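Local coordinates for protein MATE family efflux transporter (Vibrio cholerae, PDB 6IDP) that probably exports drugs and other toxic compounds across the cell membrane as a MATE-family multidrug transporter, coupling their efflux to the proton gradient, at residues Met29-Val34 and Val172-Leu177; Ala145-Tyr150 and Ile198-Gly203; Phe149-Cys154 and Thr165-Thr170; Pro179-Thr184 and Ala192-Ile197. All coordinates share one frame; numbering follows the deposited sequence.

Contact 1 (Met29-Val34 and Val172-Leu177); sequences MSFQLV and VLNLIL. With OLC ((2R)-2,3-dihydroxypropyl (9Z)-octadec-9-enoate), chain O.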
# COMPACT_ATOMS: atom_id res chain seq x y z
N MET A 29 -11.05 2.84 3.05
CA MET A 29 -10.78 3.23 4.43
C MET A 29 -12.05 3.62 5.18
O MET A 29 -12.09 3.58 6.41
CB MET A 29 -9.77 4.38 4.47
CG MET A 29 -8.43 4.05 3.86
SD MET A 29 -7.32 5.46 3.86
CE MET A 29 -8.27 6.63 2.88
N SER A 30 -13.08 4.00 4.44
CA SER A 30 -14.37 4.34 5.03
C SER A 30 -15.04 3.10 5.60
O SER A 30 -15.61 3.14 6.69
CB SER A 30 -15.28 5.02 4.01
OG SER A 30 -14.82 6.32 3.70
N PHE A 31 -14.97 2.00 4.86
CA PHE A 31 -15.50 0.72 5.34
C PHE A 31 -14.73 0.22 6.56
O PHE A 31 -15.32 -0.14 7.57
CB PHE A 31 -15.46 -0.35 4.25
CG PHE A 31 -15.46 -1.75 4.79
CD1 PHE A 31 -16.63 -2.31 5.28
CD2 PHE A 31 -14.29 -2.49 4.84
CE1 PHE A 31 -16.63 -3.60 5.79
CE2 PHE A 31 -14.29 -3.77 5.35
CZ PHE A 31 -15.46 -4.32 5.83
N GLN A 32 -13.41 0.20 6.43
CA GLN A 32 -12.52 -0.35 7.45
C GLN A 32 -12.69 0.33 8.81
O GLN A 32 -12.62 -0.33 9.85
CB GLN A 32 -11.06 -0.24 7.00
CG GLN A 32 -10.71 -1.09 5.79
CD GLN A 32 -9.29 -0.88 5.30
OE1 GLN A 32 -8.74 0.22 5.41
NE2 GLN A 32 -8.68 -1.93 4.77
N LEU A 33 -12.89 1.64 8.80
CA LEU A 33 -13.07 2.39 10.04
C LEU A 33 -14.36 1.97 10.73
O LEU A 33 -14.39 1.77 11.94
CB LEU A 33 -13.07 3.90 9.76
CG LEU A 33 -12.37 4.79 10.79
CD1 LEU A 33 -10.85 4.66 10.66
CD2 LEU A 33 -12.80 6.24 10.67
N VAL A 34 -15.43 1.85 9.95
CA VAL A 34 -16.72 1.41 10.47
C VAL A 34 -16.69 -0.08 10.78
O VAL A 34 -17.37 -0.55 11.69
CB VAL A 34 -17.86 1.72 9.47
CG1 VAL A 34 -19.21 1.39 10.08
CG2 VAL A 34 -17.81 3.19 9.06
N VAL A 172 -18.81 -0.51 -0.16
CA VAL A 172 -20.20 -0.29 0.23
C VAL A 172 -20.89 -1.62 0.50
O VAL A 172 -21.59 -1.78 1.50
CB VAL A 172 -20.97 0.49 -0.86
CG1 VAL A 172 -22.48 0.32 -0.68
CG2 VAL A 172 -20.60 1.96 -0.82
N LEU A 173 -20.67 -2.58 -0.40
CA LEU A 173 -21.28 -3.90 -0.26
C LEU A 173 -20.83 -4.58 1.03
O LEU A 173 -21.63 -5.19 1.73
CB LEU A 173 -20.94 -4.76 -1.48
CG LEU A 173 -21.71 -6.07 -1.64
CD1 LEU A 173 -23.21 -5.84 -1.48
CD2 LEU A 173 -21.42 -6.70 -3.00
N ASN A 174 -19.54 -4.47 1.35
CA ASN A 174 -19.01 -5.06 2.57
C ASN A 174 -19.55 -4.35 3.81
O ASN A 174 -19.76 -4.97 4.85
CB ASN A 174 -17.48 -5.01 2.58
CG ASN A 174 -16.86 -6.04 3.51
OD1 ASN A 174 -17.51 -6.53 4.44
ND2 ASN A 174 -15.59 -6.35 3.29
N LEU A 175 -19.79 -3.05 3.68
CA LEU A 175 -20.34 -2.25 4.78
C LEU A 175 -21.76 -2.72 5.11
O LEU A 175 -22.12 -2.85 6.27
CB LEU A 175 -20.34 -0.77 4.41
CG LEU A 175 -20.59 0.29 5.49
CD1 LEU A 175 -22.09 0.57 5.68
CD2 LEU A 175 -19.93 -0.08 6.81
N ILE A 176 -22.55 -2.98 4.07
CA ILE A 176 -23.93 -3.43 4.24
C ILE A 176 -24.01 -4.85 4.80
O ILE A 176 -24.81 -5.14 5.68
CB ILE A 176 -24.71 -3.36 2.91
CG1 ILE A 176 -24.78 -1.92 2.40
CG2 ILE A 176 -26.10 -3.94 3.07
CD1 ILE A 176 -25.48 -1.79 1.06
N LEU A 177 -23.18 -5.74 4.27
CA LEU A 177 -23.21 -7.15 4.66
C LEU A 177 -22.61 -7.38 6.05
O LEU A 177 -22.91 -8.38 6.70
CB LEU A 177 -22.47 -8.01 3.63
CG LEU A 177 -23.12 -8.09 2.25
CD1 LEU A 177 -22.24 -8.86 1.28
CD2 LEU A 177 -24.50 -8.73 2.35
C18 OLC O . -12.93 -4.66 2.27
C17 OLC O . -11.70 -4.39 3.12
C16 OLC O . -10.85 -5.64 3.22
C15 OLC O . -9.40 -5.24 3.40
C14 OLC O . -8.50 -6.38 2.99
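The carboxamide of N174 lies against the ring of F31, and its ND2 gives a hydrogen bond to OG1 of T196 on helix 189-213. The amide and ring planes are 28° apart and stacked. CG of N174 comes 3.2 Å from CZ of F31. N174 CB sits over the F31 ring in a CH-pi contact, 3.9 Å from the centroid but displaced toward the rim. F31 points toward helix 161-184, and with CG anti to the backbone N (chi1 157°) its ring meets N174. F31 CD1 also meets the backbone N of L175 at 3.6 Å. One turn further along helix 5-39, V34 CG1 packs on L175 CD2 at 3.7 Å, and the two side chains cross at about a right angle. The helix segments run nearly parallel, 18° apart, with axes 9.2 Å from each other. A monoolein tail fits beside the pair: its C17 is 3.5 Å from F31 CE2, and its terminal C18 is 3.3 Å from N174 ND2. No hydrogen bond joins the two segments. The helices meet by ring, amide and methyl packing, while the polar anchor of N174 runs to a third helix and should limit rotation of the amide.

Contact 2 (Ala145-Tyr150 and Ile198-Gly203); sequences AMLYFY and IAFGVG. With OLC ((2R)-2,3-dihydroxypropyl (9Z)-octadec-9-enoate), chain B; OLC ((2R)-2,3-dihydroxypropyl (9Z)-octadec-9-enoate), chain O.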
# COMPACT_ATOMS: atom_id res chain seq x y z
N ALA A 145 -6.79 -10.97 -2.60
CA ALA A 145 -5.55 -10.97 -3.38
C ALA A 145 -5.84 -11.12 -4.87
O ALA A 145 -5.25 -10.43 -5.69
CB ALA A 145 -4.63 -12.08 -2.90
N MET A 146 -6.76 -12.03 -5.20
CA MET A 146 -7.13 -12.29 -6.59
C MET A 146 -7.80 -11.08 -7.24
O MET A 146 -7.51 -10.76 -8.39
CB MET A 146 -8.07 -13.49 -6.68
CG MET A 146 -7.43 -14.80 -6.29
SD MET A 146 -5.91 -15.14 -7.20
CE MET A 146 -6.50 -15.09 -8.89
N LEU A 147 -8.70 -10.43 -6.51
CA LEU A 147 -9.33 -9.21 -6.99
C LEU A 147 -8.27 -8.14 -7.24
O LEU A 147 -8.32 -7.42 -8.23
CB LEU A 147 -10.38 -8.71 -6.00
CG LEU A 147 -11.18 -7.46 -6.38
CD1 LEU A 147 -11.88 -7.66 -7.72
CD2 LEU A 147 -12.20 -7.11 -5.31
N TYR A 148 -7.30 -8.07 -6.33
CA TYR A 148 -6.21 -7.11 -6.45
C TYR A 148 -5.35 -7.39 -7.69
O TYR A 148 -4.89 -6.46 -8.35
CB TYR A 148 -5.33 -7.12 -5.19
CG TYR A 148 -4.24 -6.06 -5.21
CD1 TYR A 148 -4.52 -4.75 -4.87
CD2 TYR A 148 -2.94 -6.38 -5.58
CE1 TYR A 148 -3.54 -3.78 -4.89
CE2 TYR A 148 -1.95 -5.42 -5.60
CZ TYR A 148 -2.25 -4.12 -5.26
OH TYR A 148 -1.27 -3.15 -5.27
N PHE A 149 -5.14 -8.66 -8.00
CA PHE A 149 -4.36 -9.04 -9.17
C PHE A 149 -5.08 -8.65 -10.46
O PHE A 149 -4.45 -8.23 -11.42
CB PHE A 149 -4.06 -10.55 -9.16
CG PHE A 149 -3.23 -10.99 -7.98
CD1 PHE A 149 -2.26 -10.17 -7.44
CD2 PHE A 149 -3.44 -12.24 -7.41
CE1 PHE A 149 -1.50 -10.58 -6.36
CE2 PHE A 149 -2.69 -12.66 -6.32
CZ PHE A 149 -1.72 -11.83 -5.80
N TYR A 150 -6.40 -8.80 -10.47
CA TYR A 150 -7.20 -8.33 -11.59
C TYR A 150 -7.08 -6.81 -11.73
O TYR A 150 -6.98 -6.29 -12.84
CB TYR A 150 -8.67 -8.71 -11.43
CG TYR A 150 -9.01 -10.12 -11.88
CD1 TYR A 150 -8.94 -10.47 -13.22
CD2 TYR A 150 -9.43 -11.08 -10.97
CE1 TYR A 150 -9.25 -11.76 -13.64
CE2 TYR A 150 -9.75 -12.36 -11.38
CZ TYR A 150 -9.66 -12.69 -12.71
OH TYR A 150 -9.97 -13.97 -13.11
N ILE A 198 -17.81 -12.37 0.24
CA ILE A 198 -18.91 -12.10 -0.68
C ILE A 198 -18.68 -10.80 -1.44
O ILE A 198 -18.83 -10.75 -2.66
CB ILE A 198 -20.26 -12.04 0.06
CG1 ILE A 198 -20.51 -13.36 0.79
CG2 ILE A 198 -21.39 -11.74 -0.91
CD1 ILE A 198 -21.82 -13.41 1.53
N ALA A 199 -18.29 -9.75 -0.71
CA ALA A 199 -18.00 -8.45 -1.31
C ALA A 199 -16.92 -8.54 -2.39
O ALA A 199 -17.13 -8.14 -3.53
CB ALA A 199 -17.59 -7.45 -0.24
N PHE A 200 -15.76 -9.08 -2.01
CA PHE A 200 -14.66 -9.26 -2.95
C PHE A 200 -15.02 -10.26 -4.04
O PHE A 200 -14.51 -10.19 -5.16
CB PHE A 200 -13.39 -9.72 -2.22
CG PHE A 200 -12.70 -8.62 -1.47
CD1 PHE A 200 -12.97 -7.29 -1.73
CD2 PHE A 200 -11.76 -8.93 -0.49
CE1 PHE A 200 -12.32 -6.29 -1.03
CE2 PHE A 200 -11.11 -7.93 0.20
CZ PHE A 200 -11.39 -6.61 -0.07
N GLY A 201 -15.89 -11.21 -3.70
CA GLY A 201 -16.35 -12.20 -4.66
C GLY A 201 -17.18 -11.57 -5.75
O GLY A 201 -17.05 -11.92 -6.93
N VAL A 202 -18.05 -10.65 -5.36
CA VAL A 202 -18.87 -9.91 -6.31
C VAL A 202 -17.98 -9.05 -7.21
O VAL A 202 -18.23 -8.93 -8.41
CB VAL A 202 -19.90 -9.02 -5.59
CG1 VAL A 202 -20.56 -8.05 -6.56
CG2 VAL A 202 -20.95 -9.88 -4.91
N GLY A 203 -16.93 -8.48 -6.62
CA GLY A 203 -15.96 -7.71 -7.39
C GLY A 203 -15.27 -8.56 -8.44
O GLY A 203 -15.07 -8.12 -9.57
C18 OLC B . -10.03 -4.72 -3.21
C10 OLC B . -3.98 -2.27 -0.57
C9 OLC B . -3.28 -1.25 -1.10
C17 OLC B . -8.58 -5.15 -3.09
C11 OLC B . -3.67 -3.70 -0.97
C8 OLC B . -2.18 -1.51 -2.10
C16 OLC B . -8.47 -6.29 -2.11
C12 OLC B . -4.71 -4.63 -0.38
C15 OLC B . -7.13 -6.24 -1.40
C13 OLC B . -6.09 -4.10 -0.69
C14 OLC B . -7.13 -5.15 -0.35
C18 OLC O . -12.93 -4.66 2.27
C17 OLC O . -11.70 -4.39 3.12
C16 OLC O . -10.85 -5.64 3.22
C15 OLC O . -9.40 -5.24 3.40
C14 OLC O . -8.50 -6.38 2.99
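L147 of helix 124-156 and F200 of helix 189-213 belong to an apolar site between transmembrane helices, where the tails of two monoolein molecules end. The two methyls of L147 have different partners. With CG anti to the backbone N (chi1 -178°), L147 extends toward helix 189-213. L147 CD2 touches F200 CD1 at 3.7 Å, and the two side chains cross at about a right angle. L147 CD1 rests on the backbone of G203, 3.6 Å from G203 C. G203 has no side chain, which lets the leucine methyl lie directly on the main chain. L147 also packs on I204 and V207, further along the same helix as G203.

CE1 and CZ of F200 meet the lipid tails. F200 CE1 is 3.5 Å from C18 of the monoolein of chain B, and C16 of that tail lies over one face of the ring. F200 CZ is 3.4 Å from C18 of the monoolein of chain O. The chain B tail also reaches L147, with its C18 3.9 Å from L147 CD2. Further up this tail, C8 is 3.7 Å from Y148 OH. No hydrogen bond crosses between the segments. The contact rests on van der Waals packing, with one leucine methyl on a backbone carbonyl. The ends of the lipid tails complete the packing around F200. They fill an apolar surface here, and no substrate site follows from this.

Contact 3 (Phe149-Cys154 and Thr165-Thr170); sequences FYYSVC and TLMMVT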
# COMPACT_ATOMS: atom_id res chain seq x y z
N PHE A 149 -5.14 -8.66 -8.00
CA PHE A 149 -4.36 -9.04 -9.17
C PHE A 149 -5.08 -8.65 -10.46
O PHE A 149 -4.45 -8.23 -11.42
CB PHE A 149 -4.06 -10.55 -9.16
CG PHE A 149 -3.23 -10.99 -7.98
CD1 PHE A 149 -2.26 -10.17 -7.44
CD2 PHE A 149 -3.44 -12.24 -7.41
CE1 PHE A 149 -1.50 -10.58 -6.36
CE2 PHE A 149 -2.69 -12.66 -6.32
CZ PHE A 149 -1.72 -11.83 -5.80
N TYR A 150 -6.40 -8.80 -10.47
CA TYR A 150 -7.20 -8.33 -11.59
C TYR A 150 -7.08 -6.81 -11.73
O TYR A 150 -6.98 -6.29 -12.84
CB TYR A 150 -8.67 -8.71 -11.43
CG TYR A 150 -9.01 -10.12 -11.88
CD1 TYR A 150 -8.94 -10.47 -13.22
CD2 TYR A 150 -9.43 -11.08 -10.97
CE1 TYR A 150 -9.25 -11.76 -13.64
CE2 TYR A 150 -9.75 -12.36 -11.38
CZ TYR A 150 -9.66 -12.69 -12.71
OH TYR A 150 -9.97 -13.97 -13.11
N TYR A 151 -7.10 -6.12 -10.59
CA TYR A 151 -6.93 -4.67 -10.56
C TYR A 151 -5.59 -4.27 -11.15
O TYR A 151 -5.48 -3.25 -11.84
CB TYR A 151 -7.05 -4.12 -9.13
CG TYR A 151 -8.45 -4.12 -8.56
CD1 TYR A 151 -9.56 -4.36 -9.36
CD2 TYR A 151 -8.66 -3.86 -7.21
CE1 TYR A 151 -10.84 -4.35 -8.83
CE2 TYR A 151 -9.93 -3.85 -6.67
CZ TYR A 151 -11.02 -4.09 -7.49
OH TYR A 151 -12.28 -4.08 -6.95
N SER A 152 -4.57 -5.07 -10.87
CA SER A 152 -3.21 -4.79 -11.34
C SER A 152 -3.10 -4.98 -12.85
O SER A 152 -2.36 -4.25 -13.51
CB SER A 152 -2.20 -5.69 -10.63
OG SER A 152 -2.22 -5.44 -9.23
N VAL A 153 -3.83 -5.95 -13.39
CA VAL A 153 -3.87 -6.15 -14.84
C VAL A 153 -4.59 -4.99 -15.53
O VAL A 153 -4.13 -4.51 -16.57
CB VAL A 153 -4.54 -7.49 -15.20
CG1 VAL A 153 -4.76 -7.60 -16.70
CG2 VAL A 153 -3.70 -8.66 -14.69
N CYS A 154 -5.69 -4.53 -14.94
CA CYS A 154 -6.41 -3.35 -15.45
C CYS A 154 -5.50 -2.13 -15.51
O CYS A 154 -5.41 -1.45 -16.54
CB CYS A 154 -7.61 -3.01 -14.57
SG CYS A 154 -8.96 -4.21 -14.60
N THR A 165 -13.62 2.20 -9.31
CA THR A 165 -15.06 2.10 -9.16
C THR A 165 -15.45 0.86 -8.36
O THR A 165 -16.31 0.93 -7.48
CB THR A 165 -15.76 2.07 -10.53
OG1 THR A 165 -15.59 3.35 -11.17
CG2 THR A 165 -17.24 1.78 -10.39
N LEU A 166 -14.81 -0.26 -8.65
CA LEU A 166 -15.13 -1.52 -7.98
C LEU A 166 -14.70 -1.53 -6.52
O LEU A 166 -15.31 -2.20 -5.69
CB LEU A 166 -14.51 -2.70 -8.72
CG LEU A 166 -15.22 -3.11 -10.01
CD1 LEU A 166 -14.62 -4.39 -10.57
CD2 LEU A 166 -16.72 -3.28 -9.78
N MET A 167 -13.64 -0.79 -6.20
CA MET A 167 -13.22 -0.64 -4.81
C MET A 167 -14.32 0.06 -4.02
O MET A 167 -14.56 -0.27 -2.86
CB MET A 167 -11.90 0.12 -4.70
CG MET A 167 -10.70 -0.67 -5.17
SD MET A 167 -9.20 0.33 -5.28
CE MET A 167 -8.83 0.58 -3.55
N MET A 168 -14.97 1.03 -4.64
CA MET A 168 -16.09 1.71 -4.01
C MET A 168 -17.26 0.75 -3.82
O MET A 168 -17.89 0.72 -2.76
CB MET A 168 -16.53 2.93 -4.82
CG MET A 168 -15.45 3.99 -4.97
SD MET A 168 -16.08 5.67 -5.20
CE MET A 168 -16.74 5.58 -6.86
N VAL A 169 -17.55 -0.03 -4.86
CA VAL A 169 -18.67 -0.97 -4.84
C VAL A 169 -18.50 -2.04 -3.76
O VAL A 169 -19.41 -2.29 -2.98
CB VAL A 169 -18.86 -1.65 -6.21
CG1 VAL A 169 -19.91 -2.74 -6.12
CG2 VAL A 169 -19.24 -0.61 -7.26
N THR A 170 -17.32 -2.66 -3.71
CA THR A 170 -17.07 -3.70 -2.73
C THR A 170 -17.02 -3.14 -1.31
O THR A 170 -17.39 -3.82 -0.35
CB THR A 170 -15.76 -4.46 -3.03
OG1 THR A 170 -14.66 -3.55 -3.04
CG2 THR A 170 -15.85 -5.16 -4.39
O HOH W 1 -12.77 -3.83 -4.59
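Y151 carries this contact from helix 124-156, facing L166 and M167 of helix 161-184. Its CB points toward residues 165-170. CG is anti to the carbonyl carbon (chi1 -73°), and the ring reaches across the gap between the helices. CE1 and CE2, on either side of CZ, meet different residues, both approaching the ring obliquely. Y151 CE1 approaches L166 CB at 4.0 Å and, a little further off, L166 CD1. Y151 CE2 packs on M167 CG at 3.6 Å. The chain of M167 bends at its last torsion, and M167 SD stands 5.2 Å from the centroid of the Y151 ring, 44° off the normal. This is a Met-aromatic contact with an oblique approach. CZ lies between the two neighbours, near both L166 CB and M167 CG. At the tip, Y151 OH comes within 3.2 Å of L166 CB.

The hydroxyl also meets a water that lies in the plane of the ring. This water is 2.4 Å from Y151 OH and 2.5 Å from T170 OG1. Both distances are short and the placement of the water is doubtful, so any bridge through it between the helices is uncertain. Y151 also touches P163 near the start of helix 161-184 and a further monoolein molecule. M167 in turn packs on M21 of helix 5-39. Helices 124-156 and 161-184 follow each other in the chain and run in opposite senses here. The tyrosine bridges the two arms of a transmembrane helical hairpin.

Contact 4 (Pro179-Thr184 and Ala192-Ile197); sequences PIFIFT and AAIATI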
# COMPACT_ATOMS: atom_id res chain seq x y z
N PRO A 179 -22.90 -5.91 9.25
CA PRO A 179 -23.67 -6.16 10.48
C PRO A 179 -24.65 -7.33 10.34
O PRO A 179 -25.05 -7.90 11.36
CB PRO A 179 -24.43 -4.84 10.68
CG PRO A 179 -24.62 -4.32 9.31
CD PRO A 179 -23.38 -4.70 8.55
N ILE A 180 -25.02 -7.67 9.12
CA ILE A 180 -25.97 -8.76 8.87
C ILE A 180 -25.36 -10.11 9.23
O ILE A 180 -26.01 -10.95 9.86
CB ILE A 180 -26.43 -8.78 7.40
CG1 ILE A 180 -27.16 -7.48 7.06
CG2 ILE A 180 -27.34 -9.97 7.14
CD1 ILE A 180 -27.69 -7.43 5.64
N PHE A 181 -24.11 -10.33 8.84
CA PHE A 181 -23.45 -11.60 9.13
C PHE A 181 -22.88 -11.64 10.54
O PHE A 181 -22.94 -12.67 11.21
CB PHE A 181 -22.34 -11.87 8.11
CG PHE A 181 -22.85 -12.41 6.80
CD1 PHE A 181 -23.02 -13.78 6.63
CD2 PHE A 181 -23.15 -11.56 5.75
CE1 PHE A 181 -23.49 -14.28 5.43
CE2 PHE A 181 -23.62 -12.06 4.55
CZ PHE A 181 -23.79 -13.42 4.39
N ILE A 182 -22.34 -10.51 11.00
CA ILE A 182 -21.76 -10.44 12.34
C ILE A 182 -22.82 -10.55 13.44
O ILE A 182 -22.64 -11.31 14.39
CB ILE A 182 -20.97 -9.12 12.53
CG1 ILE A 182 -19.75 -9.10 11.61
CG2 ILE A 182 -20.54 -8.96 13.98
CD1 ILE A 182 -19.04 -7.76 11.56
N PHE A 183 -23.92 -9.82 13.29
CA PHE A 183 -24.92 -9.74 14.35
C PHE A 183 -26.21 -10.50 14.05
O PHE A 183 -26.62 -11.36 14.83
CB PHE A 183 -25.25 -8.27 14.63
CG PHE A 183 -24.07 -7.47 15.10
CD1 PHE A 183 -23.27 -7.93 16.13
CD2 PHE A 183 -23.76 -6.26 14.49
CE1 PHE A 183 -22.18 -7.19 16.55
CE2 PHE A 183 -22.67 -5.53 14.91
CZ PHE A 183 -21.88 -5.99 15.94
N THR A 184 -26.85 -10.17 12.94
CA THR A 184 -28.14 -10.76 12.58
C THR A 184 -28.04 -12.28 12.45
O THR A 184 -28.98 -13.01 12.79
CB THR A 184 -28.68 -10.15 11.26
OG1 THR A 184 -28.80 -8.73 11.40
CG2 THR A 184 -30.04 -10.73 10.90
N ALA A 192 -17.56 -11.20 9.74
CA ALA A 192 -16.82 -10.13 9.08
C ALA A 192 -16.04 -10.65 7.89
O ALA A 192 -15.99 -10.02 6.83
CB ALA A 192 -15.89 -9.44 10.07
N ALA A 193 -15.42 -11.82 8.06
CA ALA A 193 -14.64 -12.44 7.00
C ALA A 193 -15.55 -12.92 5.87
O ALA A 193 -15.21 -12.80 4.70
CB ALA A 193 -13.83 -13.60 7.56
N ILE A 194 -16.71 -13.47 6.25
CA ILE A 194 -17.69 -13.94 5.28
C ILE A 194 -18.24 -12.77 4.46
O ILE A 194 -18.41 -12.88 3.24
CB ILE A 194 -18.85 -14.67 5.97
CG1 ILE A 194 -18.33 -15.92 6.68
CG2 ILE A 194 -19.94 -15.04 4.97
CD1 ILE A 194 -19.32 -16.57 7.60
N ALA A 195 -18.50 -11.65 5.12
CA ALA A 195 -18.95 -10.44 4.44
C ALA A 195 -17.89 -9.97 3.43
O ALA A 195 -18.22 -9.47 2.36
CB ALA A 195 -19.26 -9.34 5.44
N THR A 196 -16.62 -10.13 3.79
CA THR A 196 -15.52 -9.75 2.92
C THR A 196 -15.41 -10.68 1.71
O THR A 196 -15.18 -10.22 0.59
CB THR A 196 -14.18 -9.75 3.69
OG1 THR A 196 -14.26 -8.83 4.79
CG2 THR A 196 -13.04 -9.34 2.78
N ILE A 197 -15.59 -11.98 1.94
CA ILE A 197 -15.53 -12.96 0.85
C ILE A 197 -16.59 -12.65 -0.21
O ILE A 197 -16.31 -12.66 -1.40
CB ILE A 197 -15.72 -14.40 1.35
CG1 ILE A 197 -14.59 -14.80 2.30
CG2 ILE A 197 -15.77 -15.38 0.18
CD1 ILE A 197 -14.79 -16.14 2.99
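F181 and I182 pack on A192, I194 and A195, just beyond the kink at P179. The N of P179 makes no bond to the preceding turn. P179 O accepts two backbone bonds, from F183 N at 2.9 Å and from T184 N at 3.3 Å. The second belongs to a wider pi-type turn over 180-184. F181 comes next and points toward the partner helix. I194 CG2 sits over one face of the F181 ring, 4.0 Å from the centroid and 28° off the normal. F181 CD2 is 4.5 Å from A195 CB. The ring also meets F185 edge-to-face. Helices 161-184 and 189-213 form a hairpin here: the two segments run antiparallel at 157°, with axes 8.3 Å apart, and the small alanines suit so close an approach. Near the turn, the backbones of F181 and I182 bond to L187 and G188. I182 keeps CG1 anti to the carbonyl carbon (chi1 -66°) and lays it 3.6 Å from A192 N. I182 CD1 goes on to A192 CB at 3.9 Å. I182 also touches F38 and I39 of helix 5-39.

In the fold
All four contacts lie in the amino-terminal half of the chain and join helices 5-39, 124-156, 161-184 and 189-213. Helix 161-184 enters contacts 1, 3 and 4. Contacts 2 and 3 are the nearest pair, with centres about 7 Å apart, and share F149 and Y150. The centres of contacts 3 and 4 are about 21 Å apart; their nearest atoms are about 6 Å apart. Along the chain, contact 3 is nested within contact 1, contact 4 within contact 2, and contacts 1 and 2 cross. Contacts 1 and 2 border the same monoolein. Contact 1 brings in helix 5-39; contacts 2, 3 and 4 join the other three helices into one bundle.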